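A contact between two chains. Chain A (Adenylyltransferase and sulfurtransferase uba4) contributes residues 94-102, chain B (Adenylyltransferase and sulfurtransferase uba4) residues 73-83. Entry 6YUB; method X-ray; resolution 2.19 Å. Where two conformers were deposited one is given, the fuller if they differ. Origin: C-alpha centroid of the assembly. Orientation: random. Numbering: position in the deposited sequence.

Chain A (94-102) THLIEINPL
Chain B (73-83) NLHRQVAHATK

The last turn of a helix in chain A docks against an irregular, turn-rich segment of chain B, and one carbonyl organises the join. Residues 94 to 99 of chain A are helical, with Ile A99 N bonded to His A95 O at 3.1 Å and Asn A100 N to Leu A96 O at 2.9 Å. Asn A100 then breaks away at phi/psi -156/110. So close to the helix end, Glu A98 O has no helical amide four residues on to receive, and chain B supplies the donors. Thr B82 N reaches Glu A98 O at 2.7 Å, with an N-H...O angle of 152°, and Thr B82 OG1 donates to the same oxygen at 2.9 Å. The m rotamer of Thr B82 (chi1 -61°) brings its hydroxyl round to the acceptor that its own amide uses; its CA-to-CB bond points toward chain A, and Thr B82 OG1 also lies 3.2 Å from Ile A99 O and 3.6 Å from Pro A101 CD.

The register is set by Glu A98 and Ala B81, whose CA atoms are 4.6 Å apart. Ala B81 is extended (-126/154), and its CA makes a CA-H...O contact with Glu A98 O at 3.4 Å. The methyl suits so close an approach: Ala B81 CB packs 3.8 Å from Glu A98 CB. The CA-to-CB bond of Glu A98 points sideways, and the side chain continues m, t with chi3 -9°.

Ile A99 is the main apolar element, with 90 Å² covered. Its CA-to-CB bond points away from chain B, yet chi1 -66° (m) and chi2 169° (t) bring its end back, so that Ile A99 CD1 lies 3.8 Å from Val B78 CB and 3.4 Å from Val B78 O. Val B78, chi1 -58°, occupies the type I turn from Gln B77 to His B80, closed by His B80 N to Gln B77 O at 3.2 Å. Leu B74, m, t, points its CA-to-CB bond toward chain A and places Leu B74 CD1 3.5 Å from Ile A99 O.

His A95, one turn before Ile A99, uses chi1 177° (t) and chi2 78° to carry its ring from a sideways CA-to-CB bond to Val B78, with His A95 NE2 3.5 Å from Val B78 O at an oblique approach. Beyond the helix, Asn A100 (t, chi2 -10°) accepts from Leu A102 N through Asn A100 OD1 at 3.0 Å, bracing the bend, while Pro A101, C-gamma endo, has its CA-to-CB bond pointing toward chain B, and CD is its nearest atom to Thr B82 OG1. In all, 366 Å² is buried, combining a doubly served helix-end carbonyl with a small apolar patch.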

# COMPACT_ATOMS: atom_id res chain seq x y z
N THR A 94 -0.73 -24.47 7.14
CA THR A 94 -1.61 -25.29 6.32
C THR A 94 -2.07 -24.51 5.09
O THR A 94 -2.12 -25.06 3.98
CB THR A 94 -2.83 -25.75 7.13
OG1 THR A 94 -2.40 -26.58 8.21
CG2 THR A 94 -3.80 -26.52 6.24
N HIS A 95 -2.42 -23.24 5.27
CA HIS A 95 -2.85 -22.41 4.15
C HIS A 95 -1.68 -22.04 3.25
O HIS A 95 -1.82 -22.01 2.02
CB HIS A 95 -3.54 -21.16 4.69
CG HIS A 95 -3.96 -20.20 3.62
ND1 HIS A 95 -5.08 -20.39 2.85
CD2 HIS A 95 -3.39 -19.05 3.19
CE1 HIS A 95 -5.20 -19.39 1.99
NE2 HIS A 95 -4.18 -18.56 2.18
N LEU A 96 -0.52 -21.75 3.84
CA LEU A 96 0.64 -21.37 3.04
C LEU A 96 1.09 -22.51 2.14
O LEU A 96 1.49 -22.28 0.99
CB LEU A 96 1.79 -20.93 3.96
CG LEU A 96 1.52 -19.71 4.83
CD1 LEU A 96 2.72 -19.40 5.71
CD2 LEU A 96 1.16 -18.51 3.97
N ILE A 97 1.02 -23.75 2.64
CA ILE A 97 1.37 -24.90 1.82
C ILE A 97 0.44 -24.99 0.62
O ILE A 97 0.86 -25.35 -0.49
CB ILE A 97 1.32 -26.19 2.67
CG1 ILE A 97 2.53 -26.23 3.62
CG2 ILE A 97 1.27 -27.43 1.77
CD1 ILE A 97 2.42 -27.29 4.69
N GLU A 98 -0.84 -24.68 0.81
CA GLU A 98 -1.78 -24.69 -0.30
C GLU A 98 -1.40 -23.67 -1.36
O GLU A 98 -1.43 -23.96 -2.56
CB GLU A 98 -3.20 -24.44 0.22
CG GLU A 98 -3.76 -25.59 1.04
CD GLU A 98 -5.11 -25.27 1.65
OE1 GLU A 98 -5.53 -24.09 1.58
OE2 GLU A 98 -5.75 -26.18 2.20
N ILE A 99 -1.01 -22.46 -0.94
CA ILE A 99 -0.56 -21.45 -1.89
C ILE A 99 0.69 -21.92 -2.62
O ILE A 99 0.78 -21.86 -3.85
CB ILE A 99 -0.32 -20.11 -1.18
CG1 ILE A 99 -1.63 -19.53 -0.64
CG2 ILE A 99 0.36 -19.12 -2.13
CD1 ILE A 99 -1.43 -18.36 0.29
N ASN A 100 1.68 -22.40 -1.86
CA ASN A 100 2.98 -22.75 -2.43
C ASN A 100 3.67 -23.78 -1.55
O ASN A 100 4.09 -23.46 -0.43
CB ASN A 100 3.84 -21.50 -2.57
CG ASN A 100 5.11 -21.75 -3.35
OD1 ASN A 100 5.46 -22.89 -3.66
ND2 ASN A 100 5.83 -20.66 -3.68
N PRO A 101 3.81 -25.03 -2.00
CA PRO A 101 4.45 -26.06 -1.17
C PRO A 101 5.97 -26.07 -1.25
O PRO A 101 6.60 -26.88 -0.56
CB PRO A 101 3.87 -27.37 -1.73
CG PRO A 101 3.65 -27.07 -3.18
CD PRO A 101 3.27 -25.60 -3.26
N LEU A 102 6.58 -25.20 -2.04
CA LEU A 102 8.02 -25.27 -2.27
C LEU A 102 8.84 -24.70 -1.12
O LEU A 102 9.92 -25.22 -0.83
CB LEU A 102 8.37 -24.56 -3.58
CG LEU A 102 7.69 -25.10 -4.84
CD1 LEU A 102 8.25 -24.42 -6.09
CD2 LEU A 102 7.85 -26.61 -4.93
N ASN B 73 0.05 -17.93 -11.37
CA ASN B 73 -0.64 -16.78 -10.80
C ASN B 73 -0.81 -16.88 -9.29
O ASN B 73 -1.35 -15.96 -8.67
CB ASN B 73 -2.02 -16.62 -11.45
CG ASN B 73 -1.94 -16.26 -12.92
OD1 ASN B 73 -0.98 -15.64 -13.37
ND2 ASN B 73 -2.94 -16.67 -13.69
N LEU B 74 -0.35 -17.97 -8.67
CA LEU B 74 -0.57 -18.16 -7.24
C LEU B 74 0.19 -17.13 -6.41
O LEU B 74 -0.25 -16.78 -5.32
CB LEU B 74 -0.18 -19.58 -6.83
CG LEU B 74 -1.08 -20.68 -7.37
CD1 LEU B 74 -0.50 -22.06 -7.08
CD2 LEU B 74 -2.48 -20.56 -6.79
N HIS B 75 1.32 -16.63 -6.92
CA HIS B 75 2.11 -15.66 -6.17
C HIS B 75 1.32 -14.40 -5.87
O HIS B 75 1.65 -13.69 -4.91
CB HIS B 75 3.39 -15.31 -6.94
CG HIS B 75 3.15 -14.47 -8.15
ND1 HIS B 75 3.52 -13.15 -8.22
CD2 HIS B 75 2.59 -14.77 -9.35
CE1 HIS B 75 3.20 -12.66 -9.40
NE2 HIS B 75 2.63 -13.62 -10.11
N ARG B 76 0.30 -14.09 -6.68
CA ARG B 76 -0.55 -12.92 -6.48
C ARG B 76 -2.00 -13.26 -6.16
O ARG B 76 -2.69 -12.43 -5.56
CB ARG B 76 -0.52 -12.02 -7.72
CG ARG B 76 -1.15 -12.65 -8.96
CD ARG B 76 -1.17 -11.69 -10.16
NE ARG B 76 -2.32 -11.95 -11.03
CZ ARG B 76 -3.35 -11.13 -11.20
NH1 ARG B 76 -3.38 -9.95 -10.58
NH2 ARG B 76 -4.35 -11.47 -12.00
N GLN B 77 -2.48 -14.45 -6.54
CA GLN B 77 -3.85 -14.87 -6.26
C GLN B 77 -3.84 -15.85 -5.09
O GLN B 77 -4.04 -17.06 -5.24
CB GLN B 77 -4.48 -15.47 -7.51
CG GLN B 77 -4.27 -14.62 -8.76
CD GLN B 77 -5.00 -15.16 -9.98
OE1 GLN B 77 -5.55 -16.26 -9.96
NE2 GLN B 77 -5.02 -14.36 -11.04
N VAL B 78 -3.60 -15.30 -3.90
CA VAL B 78 -3.30 -16.11 -2.73
C VAL B 78 -4.51 -16.78 -2.11
O VAL B 78 -4.36 -17.57 -1.17
CB VAL B 78 -2.58 -15.26 -1.66
CG1 VAL B 78 -1.30 -14.66 -2.23
CG2 VAL B 78 -3.50 -14.16 -1.14
N ALA B 79 -5.72 -16.49 -2.60
CA ALA B 79 -6.90 -17.21 -2.14
C ALA B 79 -7.06 -18.56 -2.82
O ALA B 79 -7.95 -19.33 -2.44
CB ALA B 79 -8.16 -16.37 -2.38
N HIS B 80 -6.22 -18.88 -3.80
CA HIS B 80 -6.28 -20.14 -4.52
C HIS B 80 -5.27 -21.12 -3.92
O HIS B 80 -4.40 -20.76 -3.13
CB HIS B 80 -6.01 -19.93 -6.01
CG HIS B 80 -7.03 -19.07 -6.69
ND1 HIS B 80 -8.38 -19.21 -6.48
CD2 HIS B 80 -6.89 -18.05 -7.57
CE1 HIS B 80 -9.04 -18.31 -7.20
NE2 HIS B 80 -8.15 -17.60 -7.87
N ALA B 81 -5.41 -22.39 -4.32
CA ALA B 81 -4.57 -23.46 -3.81
C ALA B 81 -3.91 -24.19 -4.97
O ALA B 81 -4.43 -24.19 -6.10
CB ALA B 81 -5.37 -24.45 -2.96
N THR B 82 -2.76 -24.81 -4.69
CA THR B 82 -2.06 -25.56 -5.72
C THR B 82 -2.88 -26.77 -6.18
O THR B 82 -2.87 -27.12 -7.36
CB THR B 82 -0.69 -26.01 -5.20
OG1 THR B 82 0.09 -24.86 -4.86
CG2 THR B 82 0.05 -26.83 -6.25
N LYS B 83 -3.58 -27.42 -5.24
CA LYS B 83 -4.39 -28.58 -5.60
C LYS B 83 -5.66 -28.20 -6.34
O LYS B 83 -6.36 -29.08 -6.84
CB LYS B 83 -4.75 -29.38 -4.34
CG LYS B 83 -3.55 -29.87 -3.56